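Local coordinates for nucleoside hydrolase, putative (PDB 3FZ0), which belongs to the nucleoside hydrolase family of alpha/beta proteins and binds a calcium ion near the end of its central sheet, at residues 8-13 with 36-41; 22-27 with 57-62; 32-37 with 62-67; 48-53 with 66-71. The protein carries 2 engineered substitutions. All coordinates share one frame; numbering follows the deposited sequence. Where two conformers were deposited one is given.

Contact 1: residues 8-13 with 36-41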
loop_
_atom_site.group_PDB
_atom_site.type_symbol
_atom_site.label_atom_id
_atom_site.label_comp_id
_atom_site.label_asym_id
_atom_site.label_seq_id
_atom_site.Cartn_x
_atom_site.Cartn_y
_atom_site.Cartn_z
ATOM N N LYS B 8 -33.368 -20.282 -10.389
ATOM C CA LYS B 8 -32.384 -21.357 -10.324
ATOM C C LYS B 8 -31.152 -20.748 -9.714
ATOM O O LYS B 8 -30.603 -19.807 -10.266
ATOM C CB LYS B 8 -32.054 -21.895 -11.728
ATOM C CG LYS B 8 -33.255 -22.290 -12.580
ATOM C CD LYS B 8 -34.071 -23.356 -11.885
ATOM C CE LYS B 8 -35.154 -23.943 -12.801
ATOM N NZ LYS B 8 -36.186 -24.641 -11.945
ATOM N N LEU B 9 -30.716 -21.248 -8.572
ATOM C CA LEU B 9 -29.548 -20.662 -7.900
ATOM C C LEU B 9 -28.304 -21.518 -7.920
ATOM O O LEU B 9 -28.362 -22.722 -7.794
ATOM C CB LEU B 9 -29.836 -20.331 -6.449
ATOM C CG LEU B 9 -31.074 -19.582 -5.997
ATOM C CD1 LEU B 9 -30.767 -19.074 -4.567
ATOM C CD2 LEU B 9 -31.431 -18.432 -6.930
ATOM N N ILE B 10 -27.173 -20.863 -8.082
ATOM C CA ILE B 10 -25.861 -21.415 -7.795
ATOM C C ILE B 10 -25.510 -20.806 -6.450
ATOM O O ILE B 10 -25.635 -19.594 -6.245
ATOM C CB ILE B 10 -24.828 -20.962 -8.852
ATOM C CG1 ILE B 10 -25.321 -21.302 -10.265
ATOM C CG2 ILE B 10 -23.451 -21.555 -8.561
ATOM C CD1 ILE B 10 -24.570 -20.553 -11.355
ATOM N N ILE B 11 -25.115 -21.630 -5.502
ATOM C CA ILE B 11 -24.722 -21.087 -4.216
ATOM C C ILE B 11 -23.256 -21.435 -3.976
ATOM O O ILE B 11 -22.848 -22.611 -3.955
ATOM C CB ILE B 11 -25.636 -21.570 -3.049
ATOM C CG1 ILE B 11 -27.056 -21.040 -3.238
ATOM C CG2 ILE B 11 -25.070 -21.092 -1.687
ATOM C CD1 ILE B 11 -28.072 -21.632 -2.300
ATOM N N ASP B 12 -22.450 -20.397 -3.856
ATOM C CA ASP B 12 -21.030 -20.572 -3.585
ATOM C C ASP B 12 -20.827 -20.308 -2.125
ATOM O O ASP B 12 -21.297 -19.306 -1.618
ATOM C CB ASP B 12 -20.199 -19.634 -4.448
ATOM C CG ASP B 12 -18.724 -19.937 -4.362
ATOM O OD1 ASP B 12 -18.082 -19.323 -3.487
ATOM O OD2 ASP B 12 -18.210 -20.793 -5.119
ATOM N N THR B 13 -20.139 -21.213 -1.445
ATOM C CA THR B 13 -20.177 -21.235 0.001
ATOM C C THR B 13 -18.921 -21.818 0.660
ATOM O O THR B 13 -18.265 -22.713 0.101
ATOM C CB THR B 13 -21.459 -22.017 0.522
ATOM O OG1 THR B 13 -21.462 -22.050 1.953
ATOM C CG2 THR B 13 -21.482 -23.444 0.008
ATOM N N ALA B 36 -26.848 -25.975 -8.086
ATOM C CA ALA B 36 -25.439 -26.340 -7.819
ATOM C C ALA B 36 -24.902 -25.629 -6.611
ATOM O O ALA B 36 -25.254 -24.474 -6.362
ATOM C CB ALA B 36 -24.524 -26.050 -9.030
ATOM N N ILE B 37 -24.060 -26.337 -5.856
ATOM C CA ILE B 37 -23.400 -25.776 -4.696
ATOM C C ILE B 37 -21.908 -25.868 -4.976
ATOM O O ILE B 37 -21.375 -26.943 -5.299
ATOM C CB ILE B 37 -23.792 -26.510 -3.398
ATOM C CG1 ILE B 37 -25.299 -26.268 -3.114
ATOM C CG2 ILE B 37 -22.877 -26.085 -2.234
ATOM C CD1 ILE B 37 -25.891 -27.079 -1.926
ATOM N N THR B 38 -21.239 -24.723 -4.932
ATOM C CA THR B 38 -19.818 -24.685 -5.192
ATOM C C THR B 38 -19.126 -24.292 -3.889
ATOM O O THR B 38 -19.514 -23.336 -3.213
ATOM C CB THR B 38 -19.470 -23.714 -6.318
ATOM O OG1 THR B 38 -19.936 -22.410 -5.966
ATOM C CG2 THR B 38 -20.142 -24.160 -7.596
ATOM N N VAL B 39 -18.113 -25.061 -3.527
ATOM C CA VAL B 39 -17.491 -24.932 -2.208
ATOM C C VAL B 39 -16.212 -24.102 -2.317
ATOM O O VAL B 39 -15.401 -24.287 -3.233
ATOM C CB VAL B 39 -17.232 -26.345 -1.607
ATOM C CG1 VAL B 39 -16.354 -26.273 -0.362
ATOM C CG2 VAL B 39 -18.561 -27.013 -1.335
ATOM N N VAL B 40 -16.035 -23.180 -1.375
ATOM C CA VAL B 40 -14.816 -22.372 -1.364
ATOM C C VAL B 40 -14.218 -22.436 0.035
ATOM O O VAL B 40 -14.940 -22.669 0.990
ATOM C CB VAL B 40 -15.100 -20.922 -1.847
ATOM C CG1 VAL B 40 -16.023 -20.190 -0.896
ATOM C CG2 VAL B 40 -13.829 -20.153 -2.088
ATOM N N TRP B 41 -12.894 -22.261 0.131
ATOM C CA TRP B 41 -12.188 -22.084 1.414
ATOM C C TRP B 41 -12.779 -20.859 2.153
ATOM O O TRP B 41 -13.491 -20.047 1.551
ATOM C CB TRP B 41 -10.691 -21.901 1.167
ATOM C CG TRP B 41 -10.376 -20.552 0.653
ATOM C CD1 TRP B 41 -10.467 -20.116 -0.647
ATOM C CD2 TRP B 41 -9.948 -19.422 1.419
ATOM N NE1 TRP B 41 -10.125 -18.804 -0.729
ATOM C CE2 TRP B 41 -9.790 -18.346 0.520
ATOM C CE3 TRP B 41 -9.649 -19.221 2.771
ATOM C CZ2 TRP B 41 -9.356 -17.082 0.934
ATOM C CZ3 TRP B 41 -9.213 -17.955 3.181
ATOM C CH2 TRP B 41 -9.077 -16.907 2.269
#
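Strands 8-13 and 36-39 run side by side as the parallel pair of a beta-alpha-beta unit, their crossover being helix 17-27, toward the 66-68 edge of the mixed sheet of this nucleoside hydrolase fold. Four backbone hydrogen bonds zip them together: Ile11 N to Ala36 O (3.0 Å), Thr38 N to Ile11 O, Thr13 N to Thr38 O and Val40 N to Thr13 O. CA-H...O contacts fill the gaps, such as Ile37 CA to Ile11 O at 3.3 Å.

Asp12 adds a side-chain link. Its CB lies 3.2 Å from Thr38 OG1, and with CG anti to the backbone N (chi1 -171°) the carboxylate is carried along the same face, over Thr38 and Val40. OD1 rests against Val40 CG1 at 3.4 Å. OD2 takes the hydroxyl of Thr38 OG1 at 2.5 Å on its anti lone pair; Asn139 ND2 also binds OD2, so this buried oxygen has two donors. On the opposite face of the sheet Thr13 CG2 lies alongside Ile37 CG2 at 3.7 Å, while Thr13 OG1 bonds Asp19, a calcium ligand, making Thr13 a second-shell residue. The last of the four backbone bonds lies beyond the end of strand 36-39: Val40 N reaches Thr13 O at 2.7 Å from 36° above the carbonyl plane.

Contact 2: residues 22-27 with 57-62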
loop_
_atom_site.group_PDB
_atom_site.type_symbol
_atom_site.label_atom_id
_atom_site.label_comp_id
_atom_site.label_asym_id
_atom_site.label_seq_id
_atom_site.Cartn_x
_atom_site.Cartn_y
_atom_site.Cartn_z
ATOM N N ALA B 22 -28.652 -20.677 5.411
ATOM C CA ALA B 22 -28.925 -20.015 4.117
ATOM C C ALA B 22 -29.353 -21.001 3.008
ATOM O O ALA B 22 -30.305 -20.738 2.246
ATOM C CB ALA B 22 -27.718 -19.194 3.662
ATOM N N ILE B 23 -28.643 -22.131 2.916
ATOM C CA ILE B 23 -28.965 -23.138 1.899
ATOM C C ILE B 23 -30.323 -23.772 2.226
ATOM O O ILE B 23 -31.119 -24.025 1.324
ATOM C CB ILE B 23 -27.819 -24.191 1.735
ATOM C CG1 ILE B 23 -26.541 -23.492 1.233
ATOM C CG2 ILE B 23 -28.229 -25.294 0.787
ATOM C CD1 ILE B 23 -25.231 -24.220 1.509
ATOM N N MET B 24 -30.584 -23.983 3.508
ATOM C CA MET B 24 -31.872 -24.458 3.976
ATOM C C MET B 24 -32.984 -23.507 3.562
ATOM O O MET B 24 -34.065 -23.935 3.142
ATOM C CB MET B 24 -31.868 -24.684 5.495
ATOM C CG MET B 24 -30.974 -25.856 5.979
ATOM S SD MET B 24 -30.965 -26.072 7.791
ATOM C CE MET B 24 -32.242 -27.283 8.015
ATOM N N LEU B 25 -32.701 -22.217 3.626
ATOM C CA LEU B 25 -33.695 -21.215 3.292
ATOM C C LEU B 25 -33.981 -21.268 1.787
ATOM O O LEU B 25 -35.161 -21.360 1.367
ATOM C CB LEU B 25 -33.234 -19.833 3.744
ATOM C CG LEU B 25 -34.206 -18.660 3.899
ATOM C CD1 LEU B 25 -33.488 -17.510 4.595
ATOM C CD2 LEU B 25 -34.734 -18.185 2.606
ATOM N N ALA B 26 -32.924 -21.232 0.976
ATOM C CA ALA B 26 -33.067 -21.435 -0.486
ATOM C C ALA B 26 -33.849 -22.702 -0.855
ATOM O O ALA B 26 -34.667 -22.663 -1.763
ATOM C CB ALA B 26 -31.716 -21.468 -1.145
ATOM N N MET B 27 -33.608 -23.801 -0.133
ATOM C CA MET B 27 -34.210 -25.076 -0.484
ATOM C C MET B 27 -35.632 -25.279 -0.029
ATOM O O MET B 27 -36.205 -26.303 -0.364
ATOM C CB MET B 27 -33.356 -26.228 0.027
ATOM C CG MET B 27 -32.170 -26.520 -0.854
ATOM S SD MET B 27 -31.216 -27.852 -0.159
ATOM C CE MET B 27 -31.199 -27.349 1.545
ATOM N N LEU B 57 -27.112 -32.159 2.613
ATOM C CA LEU B 57 -27.957 -32.748 1.575
ATOM C C LEU B 57 -28.526 -34.141 1.935
ATOM O O LEU B 57 -29.616 -34.502 1.460
ATOM C CB LEU B 57 -27.240 -32.777 0.225
ATOM C CG LEU B 57 -26.740 -31.425 -0.297
ATOM C CD1 LEU B 57 -25.970 -31.587 -1.596
ATOM C CD2 LEU B 57 -27.850 -30.370 -0.428
ATOM N N ASP B 58 -27.805 -34.922 2.748
ATOM C CA ASP B 58 -28.375 -36.143 3.351
ATOM C C ASP B 58 -29.696 -35.847 4.047
ATOM O O ASP B 58 -30.693 -36.527 3.804
ATOM C CB ASP B 58 -27.412 -36.761 4.377
ATOM C CG ASP B 58 -26.248 -37.484 3.731
ATOM O OD1 ASP B 58 -26.338 -37.848 2.521
ATOM O OD2 ASP B 58 -25.254 -37.725 4.447
ATOM N N LEU B 59 -29.693 -34.812 4.891
ATOM C CA LEU B 59 -30.874 -34.392 5.619
ATOM C C LEU B 59 -32.090 -34.256 4.687
ATOM O O LEU B 59 -33.161 -34.734 4.997
ATOM C CB LEU B 59 -30.581 -33.094 6.359
ATOM C CG LEU B 59 -31.595 -32.633 7.412
ATOM C CD1 LEU B 59 -31.671 -33.660 8.576
ATOM C CD2 LEU B 59 -31.260 -31.248 7.933
ATOM N N TYR B 60 -31.894 -33.639 3.530
ATOM C CA TYR B 60 -32.966 -33.384 2.572
ATOM C C TYR B 60 -33.192 -34.501 1.563
ATOM O O TYR B 60 -34.157 -34.481 0.817
ATOM C CB TYR B 60 -32.673 -32.085 1.824
ATOM C CG TYR B 60 -32.945 -30.880 2.669
ATOM C CD1 TYR B 60 -31.954 -30.348 3.513
ATOM C CD2 TYR B 60 -34.204 -30.281 2.659
ATOM C CE1 TYR B 60 -32.220 -29.238 4.307
ATOM C CE2 TYR B 60 -34.463 -29.179 3.451
ATOM C CZ TYR B 60 -33.478 -28.667 4.261
ATOM O OH TYR B 60 -33.754 -27.572 5.030
ATOM N N ASP B 61 -32.279 -35.461 1.539
ATOM C CA ASP B 61 -32.201 -36.419 0.453
ATOM C C ASP B 61 -32.093 -35.806 -0.911
ATOM O O ASP B 61 -32.640 -36.343 -1.852
ATOM C CB ASP B 61 -33.436 -37.276 0.450
ATOM C CG ASP B 61 -33.130 -38.672 0.748
ATOM O OD1 ASP B 61 -32.486 -39.342 -0.110
ATOM O OD2 ASP B 61 -33.536 -39.081 1.856
ATOM N N ALA B 62 -31.418 -34.672 -1.020
ATOM C CA ALA B 62 -31.382 -33.929 -2.280
ATOM C C ALA B 62 -30.238 -34.409 -3.157
ATOM O O ALA B 62 -29.120 -34.628 -2.663
ATOM C CB ALA B 62 -31.248 -32.438 -2.011
#
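Two helices on the same face of the sheet, 17-27 and 46-60, meet here through their C-terminal turns; each is the crossover of one of two successive beta-alpha-beta units. The second helix finishes in a Schellman motif, with Asp61 at positive phi (54°) and Ala62 N bonded back to Leu57 O.

The contact is made by side chains, with Tyr60 at its centre. Its CG stands anti to the carbonyl carbon, and the ring projects toward helix 17-27, where two methionines receive it differently. Met27 leaves its helix with an extended chi2 (179°) and then bends at chi3 (-44°). That bend lays CE over a ring face, 3.5 Å from Tyr60 CE1, as a CH-pi contact, while SD also stands above the face, 4.6 Å from the ring centroid, as a Met-aromatic contact. The same sulfur touches Leu57 CD2 at 4.2 Å.

Met24 meets the ring at its edge. Its chain crosses the tyrosine at about a right angle, with CG near the ring plane, 4.0 Å from Tyr60 CE1. Trp242 of helix 241-249 stacks on the Tyr60 ring and also touches Leu59, tying this pair of helix ends to a third helix. The bend of Met24 at chi3 brings CE against Leu59 CD2 at 4.1 Å, and this methyl also sits 3.4 Å from Tyr60 OH.

Contact 3: residues 32-37 with 62-67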
loop_
_atom_site.group_PDB
_atom_site.type_symbol
_atom_site.label_atom_id
_atom_site.label_comp_id
_atom_site.label_asym_id
_atom_site.label_seq_id
_atom_site.Cartn_x
_atom_site.Cartn_y
_atom_site.Cartn_z
ATOM N N VAL B 32 -38.117 -21.666 -6.092
ATOM C CA VAL B 32 -36.668 -21.613 -6.016
ATOM C C VAL B 32 -36.148 -23.040 -6.130
ATOM O O VAL B 32 -36.694 -23.987 -5.508
ATOM C CB VAL B 32 -36.155 -20.989 -4.681
ATOM C CG1 VAL B 32 -34.648 -21.077 -4.602
ATOM C CG2 VAL B 32 -36.576 -19.537 -4.536
ATOM N N GLU B 33 -35.092 -23.187 -6.923
ATOM C CA GLU B 33 -34.365 -24.437 -7.053
ATOM C C GLU B 33 -32.843 -24.187 -7.015
ATOM O O GLU B 33 -32.290 -23.471 -7.876
ATOM C CB GLU B 33 -34.732 -25.148 -8.343
ATOM C CG GLU B 33 -34.197 -26.575 -8.405
ATOM C CD GLU B 33 -34.230 -27.204 -9.792
ATOM O OE1 GLU B 33 -34.837 -26.645 -10.740
ATOM O OE2 GLU B 33 -33.610 -28.278 -9.932
ATOM N N VAL B 34 -32.175 -24.772 -6.017
ATOM C CA VAL B 34 -30.718 -24.759 -5.957
ATOM C C VAL B 34 -30.227 -25.800 -6.952
ATOM O O VAL B 34 -30.489 -26.984 -6.774
ATOM C CB VAL B 34 -30.206 -25.112 -4.557
ATOM C CG1 VAL B 34 -28.695 -25.308 -4.565
ATOM C CG2 VAL B 34 -30.601 -24.023 -3.574
ATOM N N ILE B 35 -29.542 -25.354 -8.006
ATOM C CA ILE B 35 -29.085 -26.277 -9.052
ATOM C C ILE B 35 -27.618 -26.696 -8.906
ATOM O O ILE B 35 -27.206 -27.670 -9.530
ATOM C CB ILE B 35 -29.360 -25.767 -10.505
ATOM C CG1 ILE B 35 -28.710 -24.403 -10.764
ATOM C CG2 ILE B 35 -30.820 -25.668 -10.750
ATOM C CD1 ILE B 35 -28.687 -23.991 -12.262
ATOM N N ALA B 36 -26.848 -25.975 -8.086
ATOM C CA ALA B 36 -25.439 -26.340 -7.819
ATOM C C ALA B 36 -24.902 -25.629 -6.611
ATOM O O ALA B 36 -25.254 -24.474 -6.362
ATOM C CB ALA B 36 -24.524 -26.050 -9.030
ATOM N N ILE B 37 -24.060 -26.337 -5.856
ATOM C CA ILE B 37 -23.400 -25.776 -4.696
ATOM C C ILE B 37 -21.908 -25.868 -4.976
ATOM O O ILE B 37 -21.375 -26.943 -5.299
ATOM C CB ILE B 37 -23.792 -26.510 -3.398
ATOM C CG1 ILE B 37 -25.299 -26.268 -3.114
ATOM C CG2 ILE B 37 -22.877 -26.085 -2.234
ATOM C CD1 ILE B 37 -25.891 -27.079 -1.926
ATOM N N ALA B 62 -31.418 -34.672 -1.020
ATOM C CA ALA B 62 -31.382 -33.929 -2.280
ATOM C C ALA B 62 -30.238 -34.409 -3.157
ATOM O O ALA B 62 -29.120 -34.628 -2.663
ATOM C CB ALA B 62 -31.248 -32.438 -2.011
ATOM N N ASP B 63 -30.507 -34.553 -4.453
ATOM C CA ASP B 63 -29.456 -34.916 -5.401
ATOM C C ASP B 63 -28.790 -33.714 -6.087
ATOM O O ASP B 63 -28.252 -33.836 -7.179
ATOM C CB ASP B 63 -29.954 -35.970 -6.394
ATOM C CG ASP B 63 -30.371 -37.277 -5.688
ATOM O OD1 ASP B 63 -29.669 -37.677 -4.715
ATOM O OD2 ASP B 63 -31.404 -37.897 -6.074
ATOM N N ILE B 64 -28.782 -32.567 -5.427
ATOM C CA ILE B 64 -28.046 -31.380 -5.903
ATOM C C ILE B 64 -26.527 -31.646 -6.016
ATOM O O ILE B 64 -25.916 -32.074 -5.049
ATOM C CB ILE B 64 -28.270 -30.207 -4.932
ATOM C CG1 ILE B 64 -29.775 -29.927 -4.788
ATOM C CG2 ILE B 64 -27.537 -28.967 -5.379
ATOM C CD1 ILE B 64 -30.082 -28.914 -3.687
ATOM N N PRO B 65 -25.918 -31.379 -7.179
ATOM C CA PRO B 65 -24.485 -31.627 -7.269
ATOM C C PRO B 65 -23.653 -30.543 -6.583
ATOM O O PRO B 65 -24.041 -29.359 -6.603
ATOM C CB PRO B 65 -24.223 -31.656 -8.786
ATOM C CG PRO B 65 -25.316 -30.879 -9.387
ATOM C CD PRO B 65 -26.477 -30.845 -8.428
ATOM N N PHE B 66 -22.537 -30.946 -5.962
ATOM C CA PHE B 66 -21.631 -29.997 -5.307
ATOM C C PHE B 66 -20.157 -30.201 -5.703
ATOM O O PHE B 66 -19.738 -31.318 -6.053
ATOM C CB PHE B 66 -21.847 -29.901 -3.787
ATOM C CG PHE B 66 -21.804 -31.233 -3.057
ATOM C CD1 PHE B 66 -20.757 -31.524 -2.200
ATOM C CD2 PHE B 66 -22.835 -32.165 -3.197
ATOM C CE1 PHE B 66 -20.720 -32.715 -1.520
ATOM C CE2 PHE B 66 -22.800 -33.370 -2.520
ATOM C CZ PHE B 66 -21.754 -33.656 -1.682
ATOM N N PHE B 67 -19.380 -29.110 -5.681
ATOM C CA PHE B 67 -18.080 -29.104 -6.335
ATOM C C PHE B 67 -16.982 -28.464 -5.496
ATOM O O PHE B 67 -17.245 -27.450 -4.802
ATOM C CB PHE B 67 -18.211 -28.393 -7.674
ATOM C CG PHE B 67 -19.259 -29.001 -8.574
ATOM C CD1 PHE B 67 -20.603 -28.627 -8.463
ATOM C CD2 PHE B 67 -18.900 -29.950 -9.527
ATOM C CE1 PHE B 67 -21.570 -29.203 -9.275
ATOM C CE2 PHE B 67 -19.870 -30.532 -10.368
ATOM C CZ PHE B 67 -21.205 -30.154 -10.232
#
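Backbone hydrogen bonds join strand 32-37 to the start of the short outer strand 66-68 in parallel, with Ile37 bridged to Phe66. Ile37 N gives its hydrogen to Pro65 O at 3.1 Å, in the carbonyl plane and nearly straight (165°). Ile37 O accepts Phe67 N at 3.0 Å along its C=O axis, with a more bent N-H (138°). Weaker CA-H...O contacts run beside these bonds: Pro65 O also meets Ala36 CA, and Ile37 O meets Phe66 CA at 3.1 Å.

Carbonyl-to-carbon contacts appear just before the bridge. Ile35 has left the extended conformation (psi -15°), and its O lies 3.4 Å from Pro65 CD.

Apolar packing does the rest. Ile64 reaches over toward Val34, crossing it at about a right angle: CD1 lies 3.9 Å from Val34 CB, while CG2 touches Val34 CG1 and, more loosely, Ile37 CG1. Met27 of helix 17-27 touches both Ile64 and Val34. At the bridge Ile37 CB and Phe66 CB meet at 3.9 Å, and on the other side of the sheet Ala36 CB approaches Phe67 CE1 obliquely at 4.3 Å.

Pro65 has no N-H to give to Ile35 O, which meets its CD instead, consistent with regular pairing beginning at Ile37, after the kink at Ile35; before that point the two segments meet through carbon contacts, chiefly those of Ile64.

Contact 4: residues 48-53 with 66-71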
loop_
_atom_site.group_PDB
_atom_site.type_symbol
_atom_site.label_atom_id
_atom_site.label_comp_id
_atom_site.label_asym_id
_atom_site.label_seq_id
_atom_site.Cartn_x
_atom_site.Cartn_y
_atom_site.Cartn_z
ATOM N N GLN B 48 -13.351 -30.241 4.351
ATOM C CA GLN B 48 -14.304 -30.272 5.412
ATOM C C GLN B 48 -15.614 -29.683 4.884
ATOM O O GLN B 48 -16.690 -30.215 5.171
ATOM C CB GLN B 48 -13.766 -29.493 6.604
ATOM C CG GLN B 48 -14.683 -29.502 7.821
ATOM C CD GLN B 48 -14.919 -30.900 8.326
ATOM O OE1 GLN B 48 -13.974 -31.567 8.742
ATOM N NE2 GLN B 48 -16.166 -31.369 8.263
ATOM N N GLY B 49 -15.535 -28.621 4.079
ATOM C CA GLY B 49 -16.731 -28.047 3.485
ATOM C C GLY B 49 -17.571 -29.069 2.724
ATOM O O GLY B 49 -18.806 -29.201 2.966
ATOM N N MET B 50 -16.906 -29.801 1.821
ATOM C CA MET B 50 -17.526 -30.877 1.088
ATOM C C MET B 50 -18.287 -31.826 2.025
ATOM O O MET B 50 -19.443 -32.182 1.746
ATOM C CB MET B 50 -16.491 -31.647 0.261
ATOM C CG MET B 50 -15.940 -30.867 -0.920
ATOM S SD MET B 50 -17.146 -30.407 -2.176
ATOM C CE MET B 50 -17.316 -31.939 -3.087
ATOM N N GLU B 51 -17.652 -32.224 3.128
ATOM C CA GLU B 51 -18.291 -33.111 4.099
ATOM C C GLU B 51 -19.532 -32.476 4.720
ATOM O O GLU B 51 -20.567 -33.149 4.910
ATOM C CB GLU B 51 -17.309 -33.523 5.186
ATOM C CG GLU B 51 -16.119 -34.353 4.669
ATOM C CD GLU B 51 -16.521 -35.699 4.029
ATOM O OE1 GLU B 51 -17.371 -36.414 4.599
ATOM O OE2 GLU B 51 -15.976 -36.064 2.964
ATOM N N ASN B 52 -19.440 -31.167 5.004
ATOM C CA ASN B 52 -20.590 -30.413 5.557
ATOM C C ASN B 52 -21.777 -30.359 4.593
ATOM O O ASN B 52 -22.895 -30.726 4.986
ATOM C CB ASN B 52 -20.180 -29.011 6.015
ATOM C CG ASN B 52 -19.129 -29.028 7.087
ATOM O OD1 ASN B 52 -18.775 -30.092 7.629
ATOM N ND2 ASN B 52 -18.627 -27.843 7.428
ATOM N N ILE B 53 -21.537 -29.948 3.342
ATOM C CA ILE B 53 -22.582 -29.936 2.317
ATOM C C ILE B 53 -23.216 -31.329 2.168
ATOM O O ILE B 53 -24.440 -31.451 2.130
ATOM C CB ILE B 53 -22.078 -29.400 0.923
ATOM C CG1 ILE B 53 -21.691 -27.917 0.976
ATOM C CG2 ILE B 53 -23.154 -29.576 -0.157
ATOM C CD1 ILE B 53 -22.672 -27.010 1.739
ATOM N N PHE B 66 -22.537 -30.946 -5.962
ATOM C CA PHE B 66 -21.631 -29.997 -5.307
ATOM C C PHE B 66 -20.157 -30.201 -5.703
ATOM O O PHE B 66 -19.738 -31.318 -6.053
ATOM C CB PHE B 66 -21.847 -29.901 -3.787
ATOM C CG PHE B 66 -21.804 -31.233 -3.057
ATOM C CD1 PHE B 66 -20.757 -31.524 -2.200
ATOM C CD2 PHE B 66 -22.835 -32.165 -3.197
ATOM C CE1 PHE B 66 -20.720 -32.715 -1.520
ATOM C CE2 PHE B 66 -22.800 -33.370 -2.520
ATOM C CZ PHE B 66 -21.754 -33.656 -1.682
ATOM N N PHE B 67 -19.380 -29.110 -5.681
ATOM C CA PHE B 67 -18.080 -29.104 -6.335
ATOM C C PHE B 67 -16.982 -28.464 -5.496
ATOM O O PHE B 67 -17.245 -27.450 -4.802
ATOM C CB PHE B 67 -18.211 -28.393 -7.674
ATOM C CG PHE B 67 -19.259 -29.001 -8.574
ATOM C CD1 PHE B 67 -20.603 -28.627 -8.463
ATOM C CD2 PHE B 67 -18.900 -29.950 -9.527
ATOM C CE1 PHE B 67 -21.570 -29.203 -9.275
ATOM C CE2 PHE B 67 -19.870 -30.532 -10.368
ATOM C CZ PHE B 67 -21.205 -30.154 -10.232
ATOM N N ARG B 68 -15.778 -29.066 -5.532
ATOM C CA ARG B 68 -14.608 -28.535 -4.813
ATOM C C ARG B 68 -14.064 -27.333 -5.565
ATOM O O ARG B 68 -13.782 -27.425 -6.772
ATOM C CB ARG B 68 -13.509 -29.604 -4.644
ATOM C CG ARG B 68 -14.029 -30.979 -4.167
ATOM C CD ARG B 68 -12.964 -32.102 -4.114
ATOM N NE ARG B 68 -13.505 -33.318 -3.479
ATOM C CZ ARG B 68 -13.444 -33.568 -2.170
ATOM N NH1 ARG B 68 -12.853 -32.704 -1.352
ATOM N NH2 ARG B 68 -13.967 -34.674 -1.672
ATOM N N GLY B 69 -13.906 -26.221 -4.837
ATOM C CA GLY B 69 -13.348 -24.995 -5.378
ATOM C C GLY B 69 -11.961 -24.684 -4.824
ATOM O O GLY B 69 -11.212 -25.594 -4.465
ATOM N N ALA B 70 -11.620 -23.397 -4.778
ATOM C CA ALA B 70 -10.292 -22.938 -4.409
ATOM C C ALA B 70 -9.985 -23.181 -2.939
ATOM O O ALA B 70 -10.844 -22.965 -2.071
ATOM C CB ALA B 70 -10.157 -21.463 -4.724
ATOM N N GLU B 71 -8.762 -23.616 -2.662
ATOM C CA GLU B 71 -8.326 -23.916 -1.295
ATOM C C GLU B 71 -7.678 -22.712 -0.618
ATOM O O GLU B 71 -7.432 -22.715 0.593
ATOM C CB GLU B 71 -7.390 -25.132 -1.283
ATOM C CG GLU B 71 -8.172 -26.429 -1.125
ATOM C CD GLU B 71 -7.429 -27.648 -1.594
ATOM O OE1 GLU B 71 -6.262 -27.834 -1.184
ATOM O OE2 GLU B 71 -8.010 -28.434 -2.382
#
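Helix 48-53 lies over strand 66-68 with the axes of the short segments 9.1 Å apart and almost antiparallel (172°). Met50 is the main bridge, bent at both chi2 and chi3 so that its tip lies against both Phe66 and Arg68. Its CE touches Phe66 CD1 at 3.6 Å, and it lies equally close, 3.6 Å, to Arg68 CG. The sulfur stands at the edge of the Phe66 ring, 5.1 Å from SD to the centroid, a Met-aromatic contact. Arg68, in one of its two deposited conformers, is extended from CG to NE, crosses the methionine at about a right angle and sets one guanidinium face over Met50 CG, which is 3.6 Å from Arg68 NH1.

Phe66 has CG in the crowded position between its backbone N and carbonyl carbon (chi1 53°), which turns the ring up under the helix. There Ile53 CG2 presses on one face, 3.6 Å from Phe66 CG and displaced toward the rim, as a CH-pi contact. Met50 O comes within 3.5 Å of Phe66 CE1. Leu57, one turn further along the helix, touches Phe66 as well, and Ile53 and Met50 also reach Val39 on the neighbouring strand. Such layering of an apolar helix face on the strand that follows it is characteristic of the beta-alpha-beta unit, here formed by strand 32-39, helix 46-60 and strand 66-68.

In the fold
Contacts 1 and 3 belong to one sheet and share Ala36 and Ile37: strand 32-39 pairs with 6-13 on its inner side and with 66-68 on its outer side. Contact 1, nearest the chain's centre and the calcium, is fully buried and adds a polar side-chain bond to its longer ladder; contact 3, at the sheet's outermost strand, has fewer rungs and relies more on aliphatic packing. Contacts 2 and 4 both use helix 46-60 and work by side chains, each with a methionine against an aromatic ring. Contact 4 is mostly buried against the sheet, whereas contact 2 is more exposed, joining helix to helix. Ile37 CD1 touches Ile23 and Leu57, linking sheet to both helices.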